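Local coordinates for DUF1254 domain-containing protein (Vibrio parahaemolyticus, PDB 3U07) that is of unknown function but combines DUF1254 and DUF1214 family regions in one chain and probably enters the export pathway through a signal sequence, at residues Glu42-Phe47 against Thr206-Lys211; Val350-Asn355 against Leu401-Lys406. The protein carries 2 engineered substitutions. All coordinates share one frame; numbering follows the deposited sequence.

Interaction 1: Glu42-Phe47 against Thr206-Lys211; sequences EAYKFF and TYPDPK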
# COMPACT_ATOMS: atom_id res chain seq x y z
N GLU A 42 9.47 -8.86 7.00
CA GLU A 42 9.55 -7.43 6.74
C GLU A 42 8.32 -6.68 7.26
O GLU A 42 8.43 -5.54 7.71
CB GLU A 42 9.74 -7.18 5.24
CG GLU A 42 11.06 -7.74 4.68
CD GLU A 42 12.29 -7.15 5.36
OE1 GLU A 42 12.38 -5.91 5.45
OE2 GLU A 42 13.17 -7.92 5.79
N ALA A 43 7.15 -7.31 7.23
CA ALA A 43 5.95 -6.66 7.75
C ALA A 43 6.14 -6.50 9.26
O ALA A 43 5.82 -5.45 9.82
CB ALA A 43 4.72 -7.51 7.46
N TYR A 44 6.66 -7.53 9.91
CA TYR A 44 6.90 -7.46 11.34
C TYR A 44 7.90 -6.35 11.67
O TYR A 44 7.64 -5.52 12.53
CB TYR A 44 7.45 -8.78 11.89
CG TYR A 44 7.74 -8.69 13.38
CD1 TYR A 44 6.70 -8.51 14.29
CD2 TYR A 44 9.05 -8.69 13.86
CE1 TYR A 44 6.95 -8.34 15.65
CE2 TYR A 44 9.31 -8.51 15.22
CZ TYR A 44 8.26 -8.34 16.11
OH TYR A 44 8.50 -8.15 17.45
N LYS A 45 9.04 -6.33 10.97
CA LYS A 45 10.05 -5.31 11.22
C LYS A 45 9.44 -3.92 11.09
O LYS A 45 9.70 -3.04 11.91
CB LYS A 45 11.22 -5.43 10.22
CG LYS A 45 12.10 -6.66 10.39
CD LYS A 45 13.22 -6.64 9.34
CE LYS A 45 14.02 -7.93 9.32
NZ LYS A 45 14.99 -7.94 8.19
N PHE A 46 8.61 -3.74 10.07
CA PHE A 46 7.97 -2.45 9.86
C PHE A 46 7.06 -2.12 11.04
O PHE A 46 7.03 -1.00 11.52
CB PHE A 46 7.16 -2.45 8.57
CG PHE A 46 6.50 -1.13 8.28
CD1 PHE A 46 7.14 -0.18 7.49
CD2 PHE A 46 5.26 -0.82 8.82
CE1 PHE A 46 6.55 1.06 7.24
CE2 PHE A 46 4.66 0.41 8.57
CZ PHE A 46 5.30 1.35 7.78
N PHE A 47 6.29 -3.11 11.49
CA PHE A 47 5.39 -2.91 12.62
C PHE A 47 6.20 -2.58 13.88
O PHE A 47 5.83 -1.70 14.66
CB PHE A 47 4.57 -4.18 12.88
CG PHE A 47 3.72 -4.12 14.12
CD1 PHE A 47 2.55 -3.36 14.15
CD2 PHE A 47 4.10 -4.80 15.27
CE1 PHE A 47 1.78 -3.27 15.31
CE2 PHE A 47 3.33 -4.72 16.44
CZ PHE A 47 2.17 -3.95 16.45
N THR A 206 4.80 -9.86 23.89
CA THR A 206 6.20 -9.64 24.22
C THR A 206 6.85 -9.77 22.84
O THR A 206 6.94 -10.86 22.27
CB THR A 206 6.74 -10.70 25.21
OG1 THR A 206 6.60 -12.01 24.64
CG2 THR A 206 5.95 -10.65 26.50
N TYR A 207 7.28 -8.64 22.30
CA TYR A 207 7.85 -8.57 20.96
C TYR A 207 9.34 -8.85 20.80
O TYR A 207 10.16 -8.23 21.46
CB TYR A 207 7.57 -7.19 20.37
CG TYR A 207 6.11 -6.83 20.26
CD1 TYR A 207 5.29 -7.42 19.30
CD2 TYR A 207 5.54 -5.87 21.11
CE1 TYR A 207 3.95 -7.07 19.17
CE2 TYR A 207 4.20 -5.51 20.99
CZ TYR A 207 3.41 -6.11 20.01
OH TYR A 207 2.10 -5.74 19.86
N PRO A 208 9.69 -9.77 19.89
CA PRO A 208 11.10 -10.10 19.65
C PRO A 208 11.77 -8.87 19.06
O PRO A 208 11.18 -8.20 18.21
CB PRO A 208 11.03 -11.24 18.63
CG PRO A 208 9.65 -11.80 18.80
CD PRO A 208 8.82 -10.58 19.02
N ASP A 209 12.98 -8.56 19.50
CA ASP A 209 13.71 -7.41 18.98
C ASP A 209 14.35 -7.80 17.65
O ASP A 209 15.15 -8.74 17.59
CB ASP A 209 14.82 -6.97 19.95
CG ASP A 209 15.48 -5.66 19.53
OD1 ASP A 209 15.46 -5.33 18.33
OD2 ASP A 209 16.04 -4.97 20.41
N PRO A 210 14.01 -7.10 16.57
CA PRO A 210 14.60 -7.43 15.27
C PRO A 210 16.13 -7.32 15.19
O PRO A 210 16.76 -8.01 14.39
CB PRO A 210 13.89 -6.47 14.31
CG PRO A 210 13.39 -5.36 15.20
CD PRO A 210 12.94 -6.10 16.42
N LYS A 211 16.73 -6.48 16.02
CA LYS A 211 18.18 -6.32 15.94
C LYS A 211 18.99 -7.47 16.55
O LYS A 211 20.17 -7.64 16.22
CB LYS A 211 18.61 -5.00 16.59
CG LYS A 211 18.83 -5.03 18.09
CD LYS A 211 20.05 -4.18 18.47
CE LYS A 211 20.37 -3.15 17.37
NZ LYS A 211 21.72 -2.55 17.50
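Tyr44 and Phe47 of helix 26-52 reach Tyr207 and Pro208, and Lys45 meets Pro210. This is a helix-to-loop contact: the proline-rich connection between helix 191-195 and helix 215-224 holds an Asx turn, Asp209 OD1 accepting from Lys211 N.

The polar part is one hydrogen bond. Tyr44 OH gives its proton to Pro208 O at 2.8 Å, using an in-plane lone pair of the carbonyl. Tyrosine suits the place: CG anti to the backbone N (chi1 178°) directs the start of the side chain, and the rigid ring then puts OH at the loop carbonyl. The hydroxyl is tightly approached, with Pro208 CD 2.9 Å from Tyr44 OH. Arg218 and Val222 of helix 215-224 also touch Tyr44.

The aromatic part is an oblique pair. Phe47 and Tyr207 have ring centroids 5.7 Å apart and planes at 59°; Phe47 CE2 comes within 3.7 Å of Tyr207 CE1. Phe47 also meets Trp88 edge-to-face, which continues the aromatic cluster.

Apolar contacts complete the interface. Tyr44 CZ lies 3.7 Å from Pro208 CD. Lys45, its ammonium salt-bridged to Glu42, makes a loose contact, CG lying 4.3 Å from Pro210 CB.

Interaction 2: Val350-Asn355 against Leu401-Lys406; sequences VTIYGN and LPVPEK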
# COMPACT_ATOMS: atom_id res chain seq x y z
N VAL A 350 -0.90 13.35 -12.35
CA VAL A 350 0.53 13.27 -12.57
C VAL A 350 1.09 14.30 -11.59
O VAL A 350 0.63 15.44 -11.55
CB VAL A 350 0.92 13.60 -14.05
CG1 VAL A 350 -0.29 13.50 -14.94
CG2 VAL A 350 1.58 14.95 -14.16
N THR A 351 2.05 13.88 -10.78
CA THR A 351 2.63 14.75 -9.76
C THR A 351 4.13 14.92 -9.96
O THR A 351 4.81 13.99 -10.39
CB THR A 351 2.35 14.19 -8.35
OG1 THR A 351 0.95 13.94 -8.20
CG2 THR A 351 2.81 15.16 -7.27
N ILE A 352 4.64 16.10 -9.64
CA ILE A 352 6.06 16.39 -9.79
C ILE A 352 6.83 16.31 -8.48
O ILE A 352 6.40 16.86 -7.46
CB ILE A 352 6.26 17.80 -10.39
CG1 ILE A 352 5.56 17.89 -11.75
CG2 ILE A 352 7.75 18.12 -10.52
CD1 ILE A 352 5.98 16.80 -12.73
N TYR A 353 7.97 15.63 -8.52
CA TYR A 353 8.82 15.47 -7.34
C TYR A 353 10.27 15.79 -7.71
O TYR A 353 10.70 15.55 -8.85
CB TYR A 353 8.76 14.03 -6.83
CG TYR A 353 7.38 13.56 -6.43
CD1 TYR A 353 6.93 13.68 -5.11
CD2 TYR A 353 6.52 12.99 -7.37
CE1 TYR A 353 5.66 13.23 -4.74
CE2 TYR A 353 5.25 12.54 -7.01
CZ TYR A 353 4.83 12.67 -5.69
OH TYR A 353 3.58 12.22 -5.34
N GLY A 354 11.03 16.32 -6.75
CA GLY A 354 12.43 16.61 -7.01
C GLY A 354 13.23 15.34 -6.80
O GLY A 354 12.95 14.58 -5.88
N ASN A 355 14.21 15.08 -7.65
CA ASN A 355 15.02 13.87 -7.51
C ASN A 355 15.87 13.88 -6.24
O ASN A 355 16.20 12.82 -5.70
CB ASN A 355 15.94 13.69 -8.71
CG ASN A 355 15.22 13.20 -9.94
OD1 ASN A 355 14.54 13.97 -10.62
ND2 ASN A 355 15.34 11.91 -10.23
N LEU A 401 1.64 22.93 -15.44
CA LEU A 401 2.16 22.25 -14.27
C LEU A 401 3.57 22.73 -13.99
O LEU A 401 4.48 22.50 -14.79
CB LEU A 401 2.14 20.72 -14.48
CG LEU A 401 2.70 19.83 -13.36
CD1 LEU A 401 2.14 20.26 -12.00
CD2 LEU A 401 2.33 18.38 -13.65
N PRO A 402 3.77 23.43 -12.86
CA PRO A 402 5.07 23.96 -12.47
C PRO A 402 6.07 22.82 -12.33
O PRO A 402 5.71 21.71 -11.94
CB PRO A 402 4.78 24.63 -11.12
CG PRO A 402 3.37 25.08 -11.27
CD PRO A 402 2.73 23.87 -11.91
N VAL A 403 7.33 23.11 -12.64
CA VAL A 403 8.39 22.13 -12.53
C VAL A 403 9.57 22.90 -11.95
O VAL A 403 9.79 24.06 -12.30
CB VAL A 403 8.67 21.51 -13.93
CG1 VAL A 403 10.15 21.51 -14.24
CG2 VAL A 403 8.09 20.10 -13.97
N PRO A 404 10.34 22.28 -11.04
CA PRO A 404 11.49 22.94 -10.41
C PRO A 404 12.73 23.14 -11.28
O PRO A 404 12.92 22.48 -12.29
CB PRO A 404 11.77 22.05 -9.22
CG PRO A 404 11.51 20.70 -9.78
CD PRO A 404 10.22 20.89 -10.57
N GLU A 405 13.58 24.08 -10.84
CA GLU A 405 14.83 24.40 -11.52
C GLU A 405 15.90 23.37 -11.16
O GLU A 405 17.03 23.72 -10.83
CB GLU A 405 15.32 25.79 -11.08
CG GLU A 405 14.37 26.93 -11.39
CD GLU A 405 14.79 27.73 -12.60
OE1 GLU A 405 14.89 27.16 -13.70
OE2 GLU A 405 15.03 28.95 -12.44
N LYS A 406 15.53 22.10 -11.22
CA LYS A 406 16.45 21.01 -10.89
C LYS A 406 15.91 19.70 -11.46
O LYS A 406 14.83 19.66 -12.02
CB LYS A 406 16.59 20.89 -9.37
CG LYS A 406 15.26 20.80 -8.63
CD LYS A 406 15.45 20.27 -7.21
CE LYS A 406 14.14 20.28 -6.44
NZ LYS A 406 14.30 19.73 -5.06
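Ile352 meets Leu401, Val403 and Pro404 with no aromatic ring in between. Of the flat groups, the Tyr353 ring points away from the facing segment: it lies nearly parallel to the Tyr409 ring (planes at about 15°), with its hydroxyl bonded to Ile78 O and Arg413 NH1. The Asn355 amide, just after the strand, is hydrogen-bonded to Asp320 and Lys327.

The arrangement is one of sheet facing sheet. Strand 347-354 is an inner strand of an antiparallel sheet, bonded through its backbone to strands 408-417 and 369-371, whereas 400-402 is an outermost strand of a mixed sheet. The two segments run in similar directions, 22° apart, and meet through side chains.

Ile352 is the main apolar bridge. Its beta-branch divides the work: CG1, anti to the carbonyl carbon (chi1 -59°), meets Leu401 CD2 at 3.8 Å, while CG2 approaches Val403 CG2 at 4.0 Å. The puckered Pro404 ring brings CD to 3.7 Å from Ile352 CG2. Leucine suits position 401 because one methyl, CD2, lies against both Ile352 CG1 and Val350 CG2, the latter at 3.5 Å. Ile385 and Met387 of strand 382-388 add to this cluster. The prolines suit a chain leaving its sheet, since they have no backbone N-H to satisfy.

At the far end, Gly354 offers its bare CA to Lys406 CE, 4.1 Å away. The extended Lys406 chain passes over the glycine and forms a salt bridge with Asp356. The contact thus depends on shape and the burial of apolar surface, and the charge that approaches the other strand, Lys406 NZ, is paired with Asp356 just beyond it.

In the fold
Starting from the N terminus, helix 26-52 contributes the first half of interaction 1. The chain then runs through 158 residues, 52 of them in strands, before 206-211 returns to that helix and closes a long loop that contains the strands from 82-90 to 187-190. Helices 215-224 and 253-273 follow, and then the strands that hold interaction 2. There a much shorter loop of 45 residues, with no helix, is closed, tying an antiparallel sheet to a mixed one. The two contacts are in series and neither nest nor cross. Their centres lie 36 Å apart and their nearest atoms about 17 Å, so they do not touch, and each joins different parts of the fold.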